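Serine-tRNA ligase (Naegleria fowleri, PDB 6BLJ) probably charges serine-specific tRNA with serine in an ATP-dependent reaction through a seryl-adenylate intermediate, as a cytosolic class II aminoacyl-tRNA synthetase. Local coordinates at residues K256-Q260 with Q417-L421; I288-H292 with P303-C307. The contacts are given in a common frame with arbitrary orientation. Numbering follows the deposited sequence.

Contact 1 (K256-Q260 with Q417-L421); sequences KKVAQ and QTRRL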
loop_
_atom_site.group_PDB
_atom_site.type_symbol
_atom_site.label_atom_id
_atom_site.label_comp_id
_atom_site.label_asym_id
_atom_site.label_seq_id
_atom_site.Cartn_x
_atom_site.Cartn_y
_atom_site.Cartn_z
ATOM N N LYS A 256 -14.314 -5.430 -2.221
ATOM C CA LYS A 256 -13.755 -6.711 -2.655
ATOM C C LYS A 256 -14.718 -7.508 -3.535
ATOM O O LYS A 256 -14.273 -8.376 -4.297
ATOM C CB LYS A 256 -13.341 -7.540 -1.434
ATOM C CG LYS A 256 -11.951 -7.178 -0.926
ATOM C CD LYS A 256 -11.727 -7.538 0.532
ATOM C CE LYS A 256 -11.611 -9.032 0.749
ATOM N NZ LYS A 256 -11.362 -9.356 2.194
ATOM N N LYS A 257 -16.022 -7.218 -3.473
ATOM C CA LYS A 257 -16.996 -7.914 -4.307
ATOM C C LYS A 257 -17.105 -7.358 -5.721
ATOM O O LYS A 257 -17.713 -8.020 -6.573
ATOM C CB LYS A 257 -18.383 -7.869 -3.659
ATOM C CG LYS A 257 -18.469 -8.476 -2.250
ATOM C CD LYS A 257 -19.870 -8.291 -1.655
ATOM C CE LYS A 257 -20.015 -8.902 -0.251
ATOM N NZ LYS A 257 -20.018 -10.392 -0.307
ATOM N N VAL A 258 -16.560 -6.171 -6.001
ATOM C CA VAL A 258 -16.757 -5.524 -7.296
ATOM C C VAL A 258 -15.454 -5.191 -8.012
ATOM O O VAL A 258 -15.500 -4.654 -9.119
ATOM C CB VAL A 258 -17.605 -4.241 -7.154
ATOM C CG1 VAL A 258 -18.944 -4.524 -6.485
ATOM C CG2 VAL A 258 -16.824 -3.163 -6.379
ATOM N N ALA A 259 -14.295 -5.496 -7.436
ATOM C CA ALA A 259 -13.033 -5.063 -8.027
ATOM C C ALA A 259 -11.978 -6.158 -7.906
ATOM O O ALA A 259 -12.068 -7.023 -7.033
ATOM C CB ALA A 259 -12.534 -3.774 -7.357
ATOM N N GLN A 260 -10.963 -6.100 -8.785
ATOM C CA GLN A 260 -9.827 -7.028 -8.766
ATOM C C GLN A 260 -8.860 -6.652 -7.651
ATOM O O GLN A 260 -8.543 -5.473 -7.478
ATOM C CB GLN A 260 -9.058 -6.992 -10.100
ATOM C CG GLN A 260 -9.563 -7.877 -11.246
ATOM C CD GLN A 260 -8.561 -7.958 -12.407
ATOM O OE1 GLN A 260 -8.922 -8.260 -13.550
ATOM N NE2 GLN A 260 -7.296 -7.690 -12.109
ATOM N N GLN A 417 -19.266 -10.661 -12.648
ATOM C CA GLN A 417 -19.465 -9.951 -11.384
ATOM C C GLN A 417 -20.802 -10.277 -10.737
ATOM O O GLN A 417 -20.900 -10.270 -9.504
ATOM C CB GLN A 417 -19.355 -8.431 -11.583
ATOM C CG GLN A 417 -18.617 -7.708 -10.429
ATOM C CD GLN A 417 -17.137 -8.107 -10.341
ATOM O OE1 GLN A 417 -16.415 -8.053 -11.335
ATOM N NE2 GLN A 417 -16.687 -8.507 -9.147
ATOM N N THR A 418 -21.850 -10.508 -11.537
ATOM C CA THR A 418 -23.141 -10.848 -10.949
ATOM C C THR A 418 -23.062 -12.155 -10.174
ATOM O O THR A 418 -23.817 -12.349 -9.214
ATOM C CB THR A 418 -24.231 -10.949 -12.020
ATOM O OG1 THR A 418 -23.864 -11.943 -12.975
ATOM C CG2 THR A 418 -24.436 -9.612 -12.736
ATOM N N ARG A 419 -22.187 -13.078 -10.595
ATOM C CA ARG A 419 -21.933 -14.281 -9.794
ATOM C C ARG A 419 -21.378 -13.927 -8.420
ATOM O O ARG A 419 -21.841 -14.434 -7.393
ATOM C CB ARG A 419 -20.960 -15.206 -10.519
ATOM C CG ARG A 419 -21.611 -16.091 -11.551
ATOM C CD ARG A 419 -20.589 -16.928 -12.305
ATOM N NE ARG A 419 -21.189 -17.445 -13.528
ATOM C CZ ARG A 419 -21.917 -18.559 -13.579
ATOM N NH1 ARG A 419 -22.120 -19.278 -12.480
ATOM N NH2 ARG A 419 -22.438 -18.956 -14.731
ATOM N N ARG A 420 -20.372 -13.057 -8.386
ATOM C CA ARG A 420 -19.734 -12.713 -7.123
ATOM C C ARG A 420 -20.655 -11.887 -6.233
ATOM O O ARG A 420 -20.533 -11.936 -5.003
ATOM C CB ARG A 420 -18.420 -11.986 -7.414
ATOM C CG ARG A 420 -17.402 -12.897 -8.093
ATOM C CD ARG A 420 -16.303 -12.125 -8.830
ATOM N NE ARG A 420 -15.169 -12.996 -9.151
ATOM C CZ ARG A 420 -15.154 -13.897 -10.134
ATOM N NH1 ARG A 420 -16.210 -14.056 -10.925
ATOM N NH2 ARG A 420 -14.073 -14.638 -10.337
ATOM N N LEU A 421 -21.586 -11.143 -6.830
ATOM C CA LEU A 421 -22.540 -10.311 -6.112
ATOM C C LEU A 421 -23.886 -10.998 -5.909
ATOM O O LEU A 421 -24.772 -10.421 -5.269
ATOM C CB LEU A 421 -22.738 -8.985 -6.859
ATOM C CG LEU A 421 -21.578 -7.979 -6.852
ATOM C CD1 LEU A 421 -21.746 -6.962 -7.966
ATOM C CD2 LEU A 421 -21.545 -7.283 -5.507
HETATM O O HOH W 1 -13.947 -9.352 -7.846
#
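Gln-417 opens the segment 417-421 and makes its one direct polar link to 256-260. Its CA-to-CB bond points toward the loop, and the amide NE2 donates to Lys-257 O at 2.8 Å with an N-H...O angle of 149°, so a backbone carbonyl of the loop after helix 252-256 is held by a side chain. The same NE2 lies 3.1 Å from water 1, which it donates to, and that water in turn donates to Ala-259 O, also at 3.1 Å; one amide group thus serves two carbonyls of the loop, one directly and one through solvent. Thr-418 and Arg-419 follow on the far side of the helical turn, where the Thr-418 hydroxyl bonds to Cys-438 O of strand 436-447. Arg-420 returns to the loop with its aliphatic base alone, CB standing 4.1 Å from Lys-257 O, while its guanidinium leads away to Tyr-416, bonding the carbonyl and making a cation-pi contact with the ring. Leu-421, whose N bonds to Gln-417 O at 2.9 Å, closes the turn and supplies the apolar part: CD2 is 3.7 Å from Lys-257 CB and 3.9 Å from Val-258 CG1. Val-258 also packs on Gln-286, Ala-289 and Ala-290 of helix 285-290. With 223 Å² buried in total, this is a small joint, a polar edge beside an apolar one, between a loop and a short helix of the class II synthetase catalytic domain, the helix lying between strand 404-412 and the short strand 424-425 of its mixed, largely antiparallel sheet.

Contact 2 (I288-H292 with P303-C307); sequences IAAFH and PIKYC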
loop_
_atom_site.group_PDB
_atom_site.type_symbol
_atom_site.label_atom_id
_atom_site.label_comp_id
_atom_site.label_asym_id
_atom_site.label_seq_id
_atom_site.Cartn_x
_atom_site.Cartn_y
_atom_site.Cartn_z
ATOM N N ILE A 288 -22.454 1.236 -7.758
ATOM C CA ILE A 288 -23.695 0.863 -8.430
ATOM C C ILE A 288 -23.784 -0.655 -8.584
ATOM O O ILE A 288 -24.873 -1.238 -8.498
ATOM C CB ILE A 288 -23.821 1.593 -9.782
ATOM C CG1 ILE A 288 -23.954 3.112 -9.560
ATOM C CG2 ILE A 288 -25.036 1.082 -10.563
ATOM C CD1 ILE A 288 -23.851 3.913 -10.844
ATOM N N ALA A 289 -22.651 -1.316 -8.840
ATOM C CA ALA A 289 -22.631 -2.775 -8.825
ATOM C C ALA A 289 -23.001 -3.314 -7.448
ATOM O O ALA A 289 -23.871 -4.180 -7.324
ATOM C CB ALA A 289 -21.252 -3.293 -9.252
ATOM N N ALA A 290 -22.361 -2.797 -6.393
ATOM C CA ALA A 290 -22.634 -3.298 -5.046
ATOM C C ALA A 290 -24.083 -3.043 -4.640
ATOM O O ALA A 290 -24.653 -3.813 -3.861
ATOM C CB ALA A 290 -21.670 -2.658 -4.038
ATOM N N PHE A 291 -24.697 -1.992 -5.196
ATOM C CA PHE A 291 -26.111 -1.687 -4.985
ATOM C C PHE A 291 -27.001 -2.888 -5.291
ATOM O O PHE A 291 -28.084 -3.022 -4.710
ATOM C CB PHE A 291 -26.481 -0.486 -5.878
ATOM C CG PHE A 291 -27.907 0.017 -5.738
ATOM C CD1 PHE A 291 -28.197 1.107 -4.929
ATOM C CD2 PHE A 291 -28.940 -0.541 -6.484
ATOM C CE1 PHE A 291 -29.511 1.598 -4.818
ATOM C CE2 PHE A 291 -30.239 -0.060 -6.380
ATOM C CZ PHE A 291 -30.527 1.009 -5.550
ATOM N N HIS A 292 -26.558 -3.779 -6.175
ATOM C CA HIS A 292 -27.368 -4.916 -6.594
ATOM C C HIS A 292 -27.067 -6.193 -5.825
ATOM O O HIS A 292 -27.638 -7.241 -6.148
ATOM C CB HIS A 292 -27.204 -5.146 -8.099
ATOM C CG HIS A 292 -27.771 -4.027 -8.916
ATOM N ND1 HIS A 292 -27.033 -2.915 -9.269
ATOM C CD2 HIS A 292 -29.028 -3.801 -9.367
ATOM C CE1 HIS A 292 -27.801 -2.073 -9.941
ATOM N NE2 HIS A 292 -29.015 -2.588 -10.016
ATOM N N PRO A 303 -34.255 -4.734 -18.980
ATOM C CA PRO A 303 -32.994 -4.286 -18.376
ATOM C C PRO A 303 -33.134 -3.146 -17.364
ATOM O O PRO A 303 -34.146 -2.452 -17.329
ATOM C CB PRO A 303 -32.189 -3.822 -19.591
ATOM C CG PRO A 303 -33.241 -3.296 -20.524
ATOM C CD PRO A 303 -34.423 -4.228 -20.354
ATOM N N ILE A 304 -32.099 -2.970 -16.548
ATOM C CA ILE A 304 -32.004 -1.882 -15.579
ATOM C C ILE A 304 -30.898 -0.952 -16.047
ATOM O O ILE A 304 -29.741 -1.369 -16.150
ATOM C CB ILE A 304 -31.709 -2.406 -14.167
ATOM C CG1 ILE A 304 -32.790 -3.387 -13.718
ATOM C CG2 ILE A 304 -31.592 -1.253 -13.182
ATOM C CD1 ILE A 304 -32.443 -4.095 -12.446
ATOM N N LYS A 305 -31.238 0.302 -16.317
ATOM C CA LYS A 305 -30.296 1.260 -16.884
ATOM C C LYS A 305 -30.076 2.402 -15.897
ATOM O O LYS A 305 -31.043 3.019 -15.434
ATOM C CB LYS A 305 -30.805 1.813 -18.214
ATOM C CG LYS A 305 -31.067 0.773 -19.324
ATOM C CD LYS A 305 -31.603 1.480 -20.576
ATOM C CE LYS A 305 -31.907 0.511 -21.711
ATOM N NZ LYS A 305 -32.372 1.243 -22.923
ATOM N N TYR A 306 -28.814 2.667 -15.563
ATOM C CA TYR A 306 -28.448 3.725 -14.624
ATOM C C TYR A 306 -27.501 4.713 -15.280
ATOM O O TYR A 306 -26.639 4.332 -16.084
ATOM C CB TYR A 306 -27.787 3.160 -13.363
ATOM C CG TYR A 306 -28.774 2.588 -12.370
ATOM C CD1 TYR A 306 -29.653 3.416 -11.688
ATOM C CD2 TYR A 306 -28.806 1.225 -12.092
ATOM C CE1 TYR A 306 -30.575 2.904 -10.769
ATOM C CE2 TYR A 306 -29.706 0.704 -11.158
ATOM C CZ TYR A 306 -30.584 1.554 -10.506
ATOM O OH TYR A 306 -31.478 1.052 -9.597
ATOM N N CYS A 307 -27.691 5.985 -14.946
ATOM C CA CYS A 307 -26.805 7.086 -15.327
ATOM C C CYS A 307 -26.065 7.475 -14.051
ATOM O O CYS A 307 -26.555 8.283 -13.266
ATOM C CB CYS A 307 -27.612 8.281 -15.912
ATOM S SG CYS A 307 -26.634 9.789 -16.050
HETATM O O HOH W 2 -31.721 -1.601 -9.290
#
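Apolar contacts centre on Tyr-306 of strand 304-313. Ile-288 CG2 approaches Tyr-306 CD2 at 4.1 Å, and Phe-291 CE2 lies 4.4 Å from Tyr-306 CZ. Van der Waals contacts add Phe-291 CE2 to Tyr-306 OH at 3.6 Å and, two residues earlier on the strand, Ile-304 CG2 to His-292 NE2 at 4.3 Å. The aromatic pair of His-292 and Tyr-306 meets rim to rim, NE2 to CE2 at 3.6 Å, with centroids 5.7 Å apart and planes at 59°, so neither ring covers the other's face. This is helix-on-sheet packing in the class II synthetase core: Tyr-306 and Ile-304 both have CA-to-CB bonds directed at segment 288-292, Ile-304 meeting His-292 in the loop that follows the helix. Polar interactions engage both imidazole nitrogens. His-292 ND1 donates to Ile-288 O at 2.8 Å (138°), while water 2 lies 2.7 Å from Tyr-306 OH and, through a weak bond, 3.0 Å from His-292 NE2. Across the subunit interface, Phe-216 of the second subunit stacks edge-to-face with Phe-291.

Overall arrangement
Helix 285-290 ties the two contacts together. Their centres are 13 Å apart, yet they touch: Val-258 CG1 sits 3.8 Å from Ala-289 CB, and Leu-421 CD1 is 3.6 Å from Ala-289 O. The helix therefore packs against strand 304-313 of the mixed sheet in contact 2 and, beside that sheet, against the 256-260 loop and helix 416-421 in contact 1. In sequence, 256-260 comes first and 417-421 last, with both segments of contact 2 between them, so contact 1 joins parts 157 residues apart. The side chain of Ala-259 in contact 1 is about 11 Å, and that of Ile-288 in contact 2 about 13 Å, from the bound AMP; contact 2 additionally meets the second subunit.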